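Long-range contacts in CDP-glucose 4,6-dehydratase (Salmonella enterica subsp. enterica serovar Typhi, PDB 1WVG), which catalyses the NAD-dependent conversion of CDP-D-glucose to CDP-4-dehydro-6-deoxy-D-glucose and water, an early step in making a dideoxy sugar for the O-antigen: residues A[39-44]-A[63-68]; A[87-92]-A[105-110]; A[194-199]-A[231-236]. All coordinates share one frame; numbering follows the deposited sequence. Where two conformers were deposited one is given.

From the N terminus the three contacts follow one another in series; none nests in or crosses another. Contact 1 closes a connection of 18 residues between strand 35-40 and the loop after strand 60-63, at the adenine end of the nucleotide site. Contact 2 closes a shorter, almost wholly helical connection, tying the loop after strand 83-86 to helix 100-121. The two touch where Arg67 packs on Ser105 and Ile66 on Gly110, and both meet the adenosine diphosphoribose. Contact 3 closes 31 residues and joins strand 187-197 to strand 232-234 in the sheet that contact 1 also reaches. Its nearest atoms are about 8 Å from contact 2, and both touch CDP-xylose.

Contact 1 of 3, residues A[39-44]-A[63-68]; sequences YALDAP and IGDIRD. With APR (adenosine-5-diphosphoribose), chain C.
The adenine end of the Rossmann-fold nucleotide site is built where Tyr39 and Ala40 of strand 35-40 meet Gly64 and Asp65, just after the parallel strand 60-63. Gly64 N donates to Ala40 O at 2.6 Å, continuing the parallel pairing of Ala40 with Ile63. Tyr39 has CG anti to its backbone N (chi1 178°), which lays the ring against the backbone of Gly64 to Ile66: Gly64 CA sits 4.2 Å from the ring centroid, a CH-pi contact over one face, while the backbone of Asp65 and Ile66 lies at the ring edge. Its OH donates to Asp65 O at a very short 2.5 Å, a length to be read with caution.

Beyond this pairing the chain folds into an Asx turn, in which Asp65 OD1 accepts from Arg67 N at 2.6 Å. Arg67 also grips the carboxylate side-on in a salt bridge, NE to OD1 and NH2 to OD2, a two-point contact that would limit rotation of the Asp65 carboxylate. Adenine is read by this turn: APR N6 donates to Asp65 OD1 at 3.0 Å, and Ile66 N donates to APR N1 at 2.8 Å. Leu41 CD1 lies over one face of the base, 3.2 Å from APR C6, and Ile66 CG2 approaches the opposite face, 3.5 Å from APR N1. At the exposed margin the Asp42 and Ile63 side chains cross at about a right angle.

Contact 2 of 3, residues A[87-92]-A[105-110]; sequences MAAQPL and STNVMG. With APR (adenosine-5-diphosphoribose), chain C; CXY (cytidine-5'-diphospho-beta-D-xylose), chain D.
The backbone of Ala89, in the loop after strand 83-86, passes helix 100-121 with its CA 5.4 Å from that of Asn107. This loop belongs to the Rossmann fold's nucleotide site. Asn107 carries the contact with its amide, which bonds to both polar backbone atoms of Gln90. OD1 accepts from Gln90 N at 3.1 Å, in the amide plane and on a lone pair, while ND2 donates to Gln90 O at 3.0 Å along a nearly straight path (176°). A small chi2 of -12° turns the amide so that both bonds form at once, and ND2 is also bonded to Ser160 OG, from helix 156-175. Ala89 CB presses against the same oxygen, 3.2 Å from Asn107 OD1.

The methyl of Thr106 fills the neighbouring position: CG2, anti to the backbone N, lies 3.8 Å from Ala89 CA and also faces APR N7, while OG1 is bonded back to Lys102 O. Gln90's own side chain bends at chi2 and loops onto Leu92, its amide joined to both polar backbone atoms there: OE1 accepts from Leu92 N and NE2 donates to Leu92 O. The loop also meets both ligands: Ala89 N donates to APR O4', and Pro91 O accepts from CXY O3' at 2.7 Å. The helix has a wider pi-type turn here, Gly110 N making a weak bond to Ser105 O. Beside it, one water donates to Thr106 O at 2.7 Å and to Ala88 O at 3.0 Å.

Contact 3 of 3, residues A[194-199]-A[231-236]; sequences GNVIGG and PWQHVL. With CXY (cytidine-5'-diphospho-beta-D-xylose), chain D.
Asn195, Val196 and Ile197 run parallel to Trp232, Gln233 and His234 as adjoining strands in the sheet of the Rossmann fold. The strand axes approach to 4.6 Å and diverge by 43°, a strong twist. The tight part is the backbone ladder: Asn195 N donates to Pro231 O, Gln233 N to Asn195 O, Ile197 N to Gln233 O and Val235 N to Ile197 O, the last at 2.9 Å. In the gaps CA-H groups close on the carbonyls, Val196 CA lying 3.2 Å from Gln233 O. Gln233 adds a side-chain bond. From a first torsion that sets CG between the backbone N and carbonyl carbon (chi1 69°), its chain runs extended, and OE1 accepts from Gly194 N at 2.8 Å, the N-H coming from above the amide plane. On that face Val196 CB packs 4.0 Å from Val235 CB, and Phe20 of helix 20-31 covers both residues.

Against these short bonds, the looser touch is apolar: Ile197 CG2 comes only within 4.5 Å of Trp232 CE3. The touching residues are all buried, so the contact has no solvent side. Asn195 CB meets the indole obliquely, 3.9 Å from Trp232 CE3. The face of Asn195 and Trp232 borders the CDP-xylose: Asn195 ND2 donates to CXY O1B, while the edge of the indole points CH2 at CXY C5D. Indole NE1 is bonded to Lys270 O. At Ile197 and His234 the side chains diverge, though the backbone pairing runs on to Val235 N; Ile197 O lies over one face of the His234 ring, offset toward the rim, and the ring's NE2 is bonded to Glu349. His234 also caps the following helix, its ND1 accepting from Leu236 N in the ring plane at 2.9 Å and 171°.

Contact 1 of 3, residues A[39-44]-A[63-68]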
loop_
_atom_site.group_PDB
_atom_site.type_symbol
_atom_site.label_atom_id
_atom_site.label_comp_id
_atom_site.label_asym_id
_atom_site.label_seq_id
_atom_site.Cartn_x
_atom_site.Cartn_y
_atom_site.Cartn_z
ATOM N N TYR A 39 0.451 28.061 -28.376
ATOM C CA TYR A 39 -0.981 28.269 -28.295
ATOM C C TYR A 39 -1.266 28.457 -26.836
ATOM O O TYR A 39 -1.060 27.542 -26.047
ATOM C CB TYR A 39 -1.785 27.080 -28.887
ATOM C CG TYR A 39 -3.314 27.162 -28.815
ATOM C CD1 TYR A 39 -4.095 27.193 -29.976
ATOM C CD2 TYR A 39 -4.006 27.130 -27.601
ATOM C CE1 TYR A 39 -5.493 27.229 -29.929
ATOM C CE2 TYR A 39 -5.406 27.127 -27.534
ATOM C CZ TYR A 39 -6.162 27.205 -28.705
ATOM O OH TYR A 39 -7.546 27.220 -28.655
ATOM N N ALA A 40 -1.671 29.678 -26.498
ATOM C CA ALA A 40 -1.955 30.060 -25.130
ATOM C C ALA A 40 -2.759 31.355 -25.097
ATOM O O ALA A 40 -3.191 31.901 -26.107
ATOM C CB ALA A 40 -0.611 30.323 -24.447
ATOM N N LEU A 41 -2.958 31.868 -23.912
ATOM C CA LEU A 41 -3.667 33.122 -23.788
ATOM C C LEU A 41 -2.598 34.191 -23.782
ATOM O O LEU A 41 -1.409 33.854 -23.901
ATOM C CB LEU A 41 -4.537 33.154 -22.519
ATOM C CG LEU A 41 -5.562 32.047 -22.547
ATOM C CD1 LEU A 41 -6.101 31.826 -21.158
ATOM C CD2 LEU A 41 -6.678 32.399 -23.512
ATOM N N ASP A 42 -2.976 35.452 -23.663
ATOM C CA ASP A 42 -1.926 36.453 -23.632
ATOM C C ASP A 42 -1.087 36.267 -22.361
ATOM O O ASP A 42 -1.611 35.750 -21.354
ATOM C CB ASP A 42 -2.440 37.901 -23.834
ATOM C CG ASP A 42 -2.460 38.357 -25.279
ATOM O OD1 ASP A 42 -1.480 38.770 -25.865
ATOM O OD2 ASP A 42 -3.641 38.280 -25.845
ATOM N N ALA A 43 0.198 36.669 -22.420
ATOM C CA ALA A 43 1.087 36.518 -21.270
ATOM C C ALA A 43 0.372 36.701 -19.963
ATOM O O ALA A 43 -0.390 37.652 -19.730
ATOM C CB ALA A 43 2.459 37.183 -21.308
ATOM N N PRO A 44 0.656 35.712 -19.138
ATOM C CA PRO A 44 0.064 35.599 -17.846
ATOM C C PRO A 44 0.308 36.809 -16.990
ATOM O O PRO A 44 -0.505 37.099 -16.128
ATOM C CB PRO A 44 0.690 34.359 -17.199
ATOM C CG PRO A 44 1.911 33.998 -18.022
ATOM C CD PRO A 44 1.834 34.810 -19.300
ATOM N N ILE A 63 -2.621 33.107 -30.171
ATOM C CA ILE A 63 -3.401 33.433 -28.989
ATOM C C ILE A 63 -4.719 32.715 -29.006
ATOM O O ILE A 63 -5.538 32.974 -29.867
ATOM C CB ILE A 63 -3.633 34.924 -28.831
ATOM C CG1 ILE A 63 -2.326 35.541 -28.406
ATOM C CG2 ILE A 63 -4.628 35.135 -27.702
ATOM C CD1 ILE A 63 -1.517 34.610 -27.502
ATOM N N GLY A 64 -4.924 31.810 -28.059
ATOM C CA GLY A 64 -6.174 31.063 -28.033
ATOM C C GLY A 64 -6.415 30.305 -26.724
ATOM O O GLY A 64 -5.518 30.156 -25.889
ATOM N N ASP A 65 -7.656 29.843 -26.568
ATOM C CA ASP A 65 -8.048 29.160 -25.372
ATOM C C ASP A 65 -8.074 27.667 -25.508
ATOM O O ASP A 65 -8.681 27.100 -26.447
ATOM C CB ASP A 65 -9.420 29.593 -24.925
ATOM C CG ASP A 65 -9.579 29.216 -23.504
ATOM O OD1 ASP A 65 -9.360 28.098 -23.038
ATOM O OD2 ASP A 65 -9.963 30.252 -22.830
ATOM N N ILE A 66 -7.408 27.050 -24.524
ATOM C CA ILE A 66 -7.349 25.599 -24.525
ATOM C C ILE A 66 -8.724 24.930 -24.408
ATOM O O ILE A 66 -8.959 23.780 -24.781
ATOM C CB ILE A 66 -6.367 25.115 -23.476
ATOM C CG1 ILE A 66 -5.933 23.704 -23.852
ATOM C CG2 ILE A 66 -7.008 25.161 -22.092
ATOM C CD1 ILE A 66 -4.945 23.728 -25.012
ATOM N N ARG A 67 -9.659 25.682 -23.875
ATOM C CA ARG A 67 -10.989 25.165 -23.731
ATOM C C ARG A 67 -11.789 25.192 -25.028
ATOM O O ARG A 67 -12.909 24.691 -25.098
ATOM C CB ARG A 67 -11.698 25.894 -22.607
ATOM C CG ARG A 67 -10.990 25.639 -21.285
ATOM C CD ARG A 67 -11.472 26.584 -20.206
ATOM N NE ARG A 67 -10.872 27.889 -20.355
ATOM C CZ ARG A 67 -11.156 28.959 -19.618
ATOM N NH1 ARG A 67 -12.045 28.925 -18.620
ATOM N NH2 ARG A 67 -10.526 30.113 -19.887
ATOM N N ASP A 68 -11.230 25.785 -26.072
ATOM C CA ASP A 68 -11.955 25.819 -27.323
ATOM C C ASP A 68 -11.394 24.704 -28.163
ATOM O O ASP A 68 -10.372 24.878 -28.847
ATOM C CB ASP A 68 -11.733 27.214 -27.976
ATOM C CG ASP A 68 -12.255 28.395 -27.173
ATOM O OD1 ASP A 68 -13.221 28.316 -26.420
ATOM O OD2 ASP A 68 -11.589 29.518 -27.385
HETATM N N1 APR C . -5.877 28.456 -22.667
HETATM C C2 APR C . -4.612 28.540 -23.141
HETATM N N3 APR C . -3.517 28.809 -22.496
HETATM C C4 APR C . -3.745 28.986 -21.177
HETATM C C5 APR C . -4.938 28.914 -20.530
HETATM C C6 APR C . -6.087 28.647 -21.336
HETATM N N6 APR C . -7.353 28.496 -20.912
HETATM N N7 APR C . -4.771 29.132 -19.169
HETATM C C8 APR C . -3.472 29.350 -19.027
HETATM N N9 APR C . -2.809 29.271 -20.212
HETATM C "C1'" APR C . -1.396 29.459 -20.490
HETATM C "C2'" APR C . -0.960 30.860 -20.161
HETATM O "O2'" APR C . -1.409 31.767 -21.178
HETATM C "C3'" APR C . 0.555 30.646 -20.163
HETATM O "O3'" APR C . 1.194 30.561 -21.446
HETATM O "O4'" APR C . -0.657 28.675 -19.608
HETATM C "C4'" APR C . 0.622 29.285 -19.417
HETATM C "C5'" APR C . 0.770 29.388 -17.929
HETATM O "O5'" APR C . 2.099 29.903 -17.664
HETATM P PA APR C . 2.514 30.497 -16.205
HETATM O O1A APR C . 1.333 31.095 -15.453
HETATM O O2A APR C . 3.839 31.276 -16.371
HETATM O O3A APR C . 2.847 29.167 -15.430
HETATM P PB APR C . 4.182 28.249 -15.575
HETATM O O1B APR C . 4.958 28.437 -14.293
HETATM O O2B APR C . 4.874 28.450 -16.911
HETATM O O5D APR C . 3.497 26.816 -15.695
HETATM C C5D APR C . 3.670 26.089 -16.922
HETATM O O4D APR C . 3.967 23.889 -15.815
HETATM O O1D APR C . 4.070 23.758 -13.481
HETATM C C1D APR C . 3.248 23.546 -14.665
HETATM O O2D APR C . 0.916 23.939 -14.021
HETATM C C2D APR C . 2.090 24.514 -14.628
HETATM O O3D APR C . 0.991 23.512 -16.491
HETATM C C3D APR C . 1.745 24.657 -16.099
HETATM C C4D APR C . 3.127 24.694 -16.708
#

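Contact 2 of 3, residues A[87-92]-A[105-110]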
loop_
_atom_site.group_PDB
_atom_site.type_symbol
_atom_site.label_atom_id
_atom_site.label_comp_id
_atom_site.label_asym_id
_atom_site.label_seq_id
_atom_site.Cartn_x
_atom_site.Cartn_y
_atom_site.Cartn_z
ATOM N N MET A 87 1.602 22.498 -21.872
ATOM C CA MET A 87 1.876 23.247 -20.639
ATOM C C MET A 87 0.870 24.328 -20.261
ATOM O O MET A 87 1.079 25.023 -19.271
ATOM C CB MET A 87 3.226 23.954 -20.696
ATOM C CG MET A 87 4.368 22.972 -20.861
ATOM S SD MET A 87 6.001 23.719 -20.562
ATOM C CE MET A 87 6.432 24.161 -22.261
ATOM N N ALA A 88 -0.193 24.506 -21.034
ATOM C CA ALA A 88 -1.134 25.550 -20.686
ATOM C C ALA A 88 -1.899 25.159 -19.443
ATOM O O ALA A 88 -2.394 24.038 -19.377
ATOM C CB ALA A 88 -2.110 25.790 -21.829
ATOM N N ALA A 89 -2.001 26.048 -18.466
ATOM C CA ALA A 89 -2.733 25.751 -17.249
ATOM C C ALA A 89 -2.849 27.012 -16.385
ATOM O O ALA A 89 -2.091 27.977 -16.581
ATOM C CB ALA A 89 -1.958 24.715 -16.432
ATOM N N GLN A 90 -3.831 26.946 -15.457
ATOM C CA GLN A 90 -4.084 27.889 -14.393
ATOM C C GLN A 90 -3.211 27.177 -13.337
ATOM O O GLN A 90 -3.628 26.125 -12.785
ATOM C CB GLN A 90 -5.588 27.889 -14.058
ATOM C CG GLN A 90 -5.970 28.928 -12.979
ATOM C CD GLN A 90 -5.107 28.871 -11.716
ATOM O OE1 GLN A 90 -4.021 29.424 -11.709
ATOM N NE2 GLN A 90 -5.570 28.258 -10.616
ATOM N N PRO A 91 -1.932 27.625 -13.160
ATOM C CA PRO A 91 -1.034 26.887 -12.281
ATOM C C PRO A 91 -0.988 27.288 -10.808
ATOM O O PRO A 91 -0.187 26.740 -10.053
ATOM C CB PRO A 91 0.338 27.177 -12.871
ATOM C CG PRO A 91 0.262 28.615 -13.310
ATOM C CD PRO A 91 -1.200 28.839 -13.651
ATOM N N LEU A 92 -1.820 28.232 -10.360
ATOM C CA LEU A 92 -1.739 28.663 -8.965
ATOM C C LEU A 92 -2.740 28.134 -7.947
ATOM O O LEU A 92 -3.953 28.054 -8.181
ATOM C CB LEU A 92 -1.569 30.195 -8.870
ATOM C CG LEU A 92 -0.766 30.777 -10.013
ATOM C CD1 LEU A 92 -1.040 32.279 -10.044
ATOM C CD2 LEU A 92 0.722 30.537 -9.850
ATOM N N SER A 105 -11.666 23.368 -15.531
ATOM C CA SER A 105 -11.919 23.400 -16.976
ATOM C C SER A 105 -10.606 23.564 -17.731
ATOM O O SER A 105 -10.322 22.873 -18.725
ATOM C CB SER A 105 -12.907 24.488 -17.431
ATOM O OG SER A 105 -12.415 25.759 -17.035
ATOM N N THR A 106 -9.800 24.513 -17.255
ATOM C CA THR A 106 -8.545 24.711 -17.933
ATOM C C THR A 106 -7.639 23.476 -17.892
ATOM O O THR A 106 -7.162 22.977 -18.912
ATOM C CB THR A 106 -7.742 25.920 -17.397
ATOM O OG1 THR A 106 -8.504 27.087 -17.572
ATOM C CG2 THR A 106 -6.423 26.085 -18.173
ATOM N N ASN A 107 -7.359 23.034 -16.675
ATOM C CA ASN A 107 -6.419 21.950 -16.470
ATOM C C ASN A 107 -6.903 20.595 -16.915
ATOM O O ASN A 107 -6.186 19.823 -17.556
ATOM C CB ASN A 107 -5.910 21.968 -15.015
ATOM C CG ASN A 107 -5.237 23.308 -14.724
ATOM O OD1 ASN A 107 -4.958 24.116 -15.635
ATOM N ND2 ASN A 107 -4.925 23.547 -13.451
ATOM N N VAL A 108 -8.132 20.301 -16.564
ATOM C CA VAL A 108 -8.670 19.015 -16.943
ATOM C C VAL A 108 -9.134 18.904 -18.415
ATOM O O VAL A 108 -8.564 18.135 -19.200
ATOM C CB VAL A 108 -9.724 18.599 -15.933
ATOM C CG1 VAL A 108 -10.145 17.178 -16.239
ATOM C CG2 VAL A 108 -9.166 18.735 -14.508
ATOM N N MET A 109 -10.179 19.687 -18.800
ATOM C CA MET A 109 -10.719 19.654 -20.160
ATOM C C MET A 109 -9.710 20.138 -21.164
ATOM O O MET A 109 -9.689 19.687 -22.310
ATOM C CB MET A 109 -12.016 20.446 -20.274
ATOM C CG MET A 109 -13.156 19.915 -19.416
ATOM S SD MET A 109 -13.453 18.137 -19.581
ATOM C CE MET A 109 -13.806 17.969 -21.349
ATOM N N GLY A 110 -8.840 21.047 -20.720
ATOM C CA GLY A 110 -7.791 21.501 -21.610
ATOM C C GLY A 110 -6.905 20.294 -21.990
ATOM O O GLY A 110 -6.479 20.141 -23.134
HETATM N N1 APR C . -5.877 28.456 -22.667
HETATM C C2 APR C . -4.612 28.540 -23.141
HETATM N N3 APR C . -3.517 28.809 -22.496
HETATM C C4 APR C . -3.745 28.986 -21.177
HETATM C C5 APR C . -4.938 28.914 -20.530
HETATM C C6 APR C . -6.087 28.647 -21.336
HETATM N N6 APR C . -7.353 28.496 -20.912
HETATM N N7 APR C . -4.771 29.132 -19.169
HETATM C C8 APR C . -3.472 29.350 -19.027
HETATM N N9 APR C . -2.809 29.271 -20.212
HETATM C "C1'" APR C . -1.396 29.459 -20.490
HETATM C "C2'" APR C . -0.960 30.860 -20.161
HETATM O "O2'" APR C . -1.409 31.767 -21.178
HETATM C "C3'" APR C . 0.555 30.646 -20.163
HETATM O "O3'" APR C . 1.194 30.561 -21.446
HETATM O "O4'" APR C . -0.657 28.675 -19.608
HETATM C "C4'" APR C . 0.622 29.285 -19.417
HETATM C "C5'" APR C . 0.770 29.388 -17.929
HETATM O "O5'" APR C . 2.099 29.903 -17.664
HETATM P PA APR C . 2.514 30.497 -16.205
HETATM O O1A APR C . 1.333 31.095 -15.453
HETATM O O2A APR C . 3.839 31.276 -16.371
HETATM O O3A APR C . 2.847 29.167 -15.430
HETATM P PB APR C . 4.182 28.249 -15.575
HETATM O O1B APR C . 4.958 28.437 -14.293
HETATM O O2B APR C . 4.874 28.450 -16.911
HETATM O O5D APR C . 3.497 26.816 -15.695
HETATM C C5D APR C . 3.670 26.089 -16.922
HETATM O O4D APR C . 3.967 23.889 -15.815
HETATM O O1D APR C . 4.070 23.758 -13.481
HETATM C C1D APR C . 3.248 23.546 -14.665
HETATM O O2D APR C . 0.916 23.939 -14.021
HETATM C C2D APR C . 2.090 24.514 -14.628
HETATM O O3D APR C . 0.991 23.512 -16.491
HETATM C C3D APR C . 1.745 24.657 -16.099
HETATM C C4D APR C . 3.127 24.694 -16.708
HETATM O O1B CXY D . 4.375 25.209 -4.309
HETATM P PB CXY D . 3.552 26.260 -5.027
HETATM O O2B CXY D . 2.247 26.589 -4.349
HETATM O "O1'" CXY D . 3.271 25.771 -6.571
HETATM O O3A CXY D . 4.619 27.378 -5.025
HETATM P PA CXY D . 4.705 28.812 -4.221
HETATM O O1A CXY D . 5.949 29.454 -4.724
HETATM O O2A CXY D . 3.479 29.611 -4.427
HETATM O O5D CXY D . 4.779 28.322 -2.707
HETATM C C5D CXY D . 6.018 27.774 -2.238
HETATM C C4D CXY D . 5.986 27.737 -0.730
HETATM O O4D CXY D . 6.428 29.031 -0.249
HETATM C C3D CXY D . 4.651 27.425 -0.054
HETATM O O3D CXY D . 4.735 26.656 1.199
HETATM C C2D CXY D . 4.177 28.871 0.178
HETATM O O2D CXY D . 3.202 28.871 1.224
HETATM C C1D CXY D . 5.466 29.510 0.642
HETATM N N1 CXY D . 5.462 30.974 0.562
HETATM C C6 CXY D . 5.297 31.606 -0.659
HETATM C C5 CXY D . 5.307 32.910 -0.788
HETATM C C4 CXY D . 5.470 33.762 0.339
HETATM N N3 CXY D . 5.649 33.069 1.548
HETATM C C2 CXY D . 5.646 31.695 1.726
HETATM N N4 CXY D . 5.460 34.988 0.323
HETATM O O2 CXY D . 5.785 31.153 2.828
HETATM C "C1'" CXY D . 4.315 26.106 -7.469
HETATM C "C2'" CXY D . 3.645 26.510 -8.759
HETATM C "C3'" CXY D . 2.866 25.299 -9.237
HETATM C "C4'" CXY D . 3.808 24.116 -9.457
HETATM C "C5'" CXY D . 4.574 23.824 -8.174
HETATM O "O2'" CXY D . 2.719 27.600 -8.563
HETATM O "O3'" CXY D . 2.261 25.595 -10.510
HETATM O "O4'" CXY D . 3.069 22.973 -9.883
HETATM O "O5'" CXY D . 5.240 25.000 -7.703
HETATM O O HOH W 1 -4.771 22.199 -19.779
#

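Contact 3 of 3, residues A[194-199]-A[231-236]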
loop_
_atom_site.group_PDB
_atom_site.type_symbol
_atom_site.label_atom_id
_atom_site.label_comp_id
_atom_site.label_asym_id
_atom_site.label_seq_id
_atom_site.Cartn_x
_atom_site.Cartn_y
_atom_site.Cartn_z
ATOM N N GLY A 194 9.340 19.663 -10.158
ATOM C CA GLY A 194 9.363 20.208 -8.810
ATOM C C GLY A 194 8.830 21.660 -8.837
ATOM O O GLY A 194 7.912 21.991 -9.599
ATOM N N ASN A 195 9.393 22.517 -7.974
ATOM C CA ASN A 195 9.040 23.924 -7.900
ATOM C C ASN A 195 10.115 24.660 -8.668
ATOM O O ASN A 195 11.228 24.719 -8.173
ATOM C CB ASN A 195 9.017 24.430 -6.456
ATOM C CG ASN A 195 7.653 24.190 -5.848
ATOM O OD1 ASN A 195 7.131 23.070 -5.916
ATOM N ND2 ASN A 195 7.066 25.207 -5.217
ATOM N N VAL A 196 9.789 25.135 -9.888
ATOM C CA VAL A 196 10.736 25.840 -10.742
ATOM C C VAL A 196 10.884 27.273 -10.312
ATOM O O VAL A 196 9.906 27.976 -10.101
ATOM C CB VAL A 196 10.366 25.893 -12.237
ATOM C CG1 VAL A 196 10.608 24.552 -12.882
ATOM C CG2 VAL A 196 8.917 26.318 -12.448
ATOM N N ILE A 197 12.127 27.679 -10.215
ATOM C CA ILE A 197 12.493 29.024 -9.871
ATOM C C ILE A 197 13.530 29.426 -10.883
ATOM O O ILE A 197 14.350 28.604 -11.289
ATOM C CB ILE A 197 13.029 29.095 -8.445
ATOM C CG1 ILE A 197 14.103 28.039 -8.225
ATOM C CG2 ILE A 197 11.875 28.831 -7.501
ATOM C CD1 ILE A 197 15.055 28.340 -7.059
ATOM N N GLY A 198 13.490 30.663 -11.349
ATOM C CA GLY A 198 14.508 31.092 -12.321
ATOM C C GLY A 198 14.312 32.577 -12.643
ATOM O O GLY A 198 13.316 33.193 -12.209
ATOM N N GLY A 199 15.238 33.172 -13.390
ATOM C CA GLY A 199 14.996 34.570 -13.723
ATOM C C GLY A 199 13.791 34.618 -14.675
ATOM O O GLY A 199 13.596 33.694 -15.476
ATOM N N PRO A 231 10.376 20.974 -3.782
ATOM C CA PRO A 231 11.489 20.451 -4.542
ATOM C C PRO A 231 12.072 21.539 -5.416
ATOM O O PRO A 231 11.996 21.470 -6.640
ATOM C CB PRO A 231 10.934 19.312 -5.440
ATOM C CG PRO A 231 9.434 19.219 -5.174
ATOM C CD PRO A 231 9.087 20.357 -4.202
ATOM N N TRP A 232 12.672 22.553 -4.795
ATOM C CA TRP A 232 13.237 23.686 -5.539
ATOM C C TRP A 232 14.221 23.394 -6.661
ATOM O O TRP A 232 15.237 22.721 -6.454
ATOM C CB TRP A 232 13.876 24.708 -4.598
ATOM C CG TRP A 232 13.150 24.841 -3.288
ATOM C CD1 TRP A 232 13.509 24.285 -2.089
ATOM C CD2 TRP A 232 11.963 25.599 -3.029
ATOM N NE1 TRP A 232 12.631 24.649 -1.097
ATOM C CE2 TRP A 232 11.670 25.462 -1.636
ATOM C CE3 TRP A 232 11.129 26.380 -3.841
ATOM C CZ2 TRP A 232 10.559 26.076 -1.038
ATOM C CZ3 TRP A 232 10.022 26.963 -3.224
ATOM C CH2 TRP A 232 9.743 26.835 -1.847
ATOM N N GLN A 233 13.984 23.985 -7.835
ATOM C CA GLN A 233 14.932 23.757 -8.893
ATOM C C GLN A 233 14.904 24.783 -10.008
ATOM O O GLN A 233 13.866 25.248 -10.447
ATOM C CB GLN A 233 14.685 22.362 -9.511
ATOM C CG GLN A 233 13.360 22.338 -10.283
ATOM C CD GLN A 233 12.948 20.980 -10.848
ATOM O OE1 GLN A 233 11.764 20.766 -11.147
ATOM N NE2 GLN A 233 13.908 20.077 -11.046
ATOM N N HIS A 234 16.072 25.078 -10.520
ATOM C CA HIS A 234 16.172 25.975 -11.646
ATOM C C HIS A 234 15.219 25.506 -12.733
ATOM O O HIS A 234 15.164 24.326 -13.094
ATOM C CB HIS A 234 17.609 26.006 -12.248
ATOM C CG HIS A 234 17.795 27.209 -13.137
ATOM N ND1 HIS A 234 17.258 27.258 -14.405
ATOM C CD2 HIS A 234 18.384 28.411 -12.890
ATOM C CE1 HIS A 234 17.545 28.446 -14.916
ATOM N NE2 HIS A 234 18.226 29.168 -14.028
ATOM N N VAL A 235 14.503 26.460 -13.283
ATOM C CA VAL A 235 13.534 26.203 -14.323
ATOM C C VAL A 235 14.098 25.350 -15.450
ATOM O O VAL A 235 13.379 24.582 -16.068
ATOM C CB VAL A 235 12.923 27.547 -14.818
ATOM C CG1 VAL A 235 13.979 28.479 -15.408
ATOM C CG2 VAL A 235 11.760 27.342 -15.792
ATOM N N LEU A 236 15.386 25.499 -15.758
ATOM C CA LEU A 236 15.990 24.734 -16.872
ATOM C C LEU A 236 16.125 23.237 -16.600
ATOM O O LEU A 236 16.226 22.419 -17.519
ATOM C CB LEU A 236 17.342 25.295 -17.355
ATOM C CG LEU A 236 17.243 26.714 -17.926
ATOM C CD1 LEU A 236 18.630 27.232 -18.281
ATOM C CD2 LEU A 236 16.402 26.639 -19.194
HETATM O O1B CXY D . 4.375 25.209 -4.309
HETATM P PB CXY D . 3.552 26.260 -5.027
HETATM O O2B CXY D . 2.247 26.589 -4.349
HETATM O "O1'" CXY D . 3.271 25.771 -6.571
HETATM O O3A CXY D . 4.619 27.378 -5.025
HETATM P PA CXY D . 4.705 28.812 -4.221
HETATM O O1A CXY D . 5.949 29.454 -4.724
HETATM O O2A CXY D . 3.479 29.611 -4.427
HETATM O O5D CXY D . 4.779 28.322 -2.707
HETATM C C5D CXY D . 6.018 27.774 -2.238
HETATM C C4D CXY D . 5.986 27.737 -0.730
HETATM O O4D CXY D . 6.428 29.031 -0.249
HETATM C C3D CXY D . 4.651 27.425 -0.054
HETATM O O3D CXY D . 4.735 26.656 1.199
HETATM C C2D CXY D . 4.177 28.871 0.178
HETATM O O2D CXY D . 3.202 28.871 1.224
HETATM C C1D CXY D . 5.466 29.510 0.642
HETATM N N1 CXY D . 5.462 30.974 0.562
HETATM C C6 CXY D . 5.297 31.606 -0.659
HETATM C C5 CXY D . 5.307 32.910 -0.788
HETATM C C4 CXY D . 5.470 33.762 0.339
HETATM N N3 CXY D . 5.649 33.069 1.548
HETATM C C2 CXY D . 5.646 31.695 1.726
HETATM N N4 CXY D . 5.460 34.988 0.323
HETATM O O2 CXY D . 5.785 31.153 2.828
HETATM C "C1'" CXY D . 4.315 26.106 -7.469
HETATM C "C2'" CXY D . 3.645 26.510 -8.759
HETATM C "C3'" CXY D . 2.866 25.299 -9.237
HETATM C "C4'" CXY D . 3.808 24.116 -9.457
HETATM C "C5'" CXY D . 4.574 23.824 -8.174
HETATM O "O2'" CXY D . 2.719 27.600 -8.563
HETATM O "O3'" CXY D . 2.261 25.595 -10.510
HETATM O "O4'" CXY D . 3.069 22.973 -9.883
HETATM O "O5'" CXY D . 5.240 25.000 -7.703
#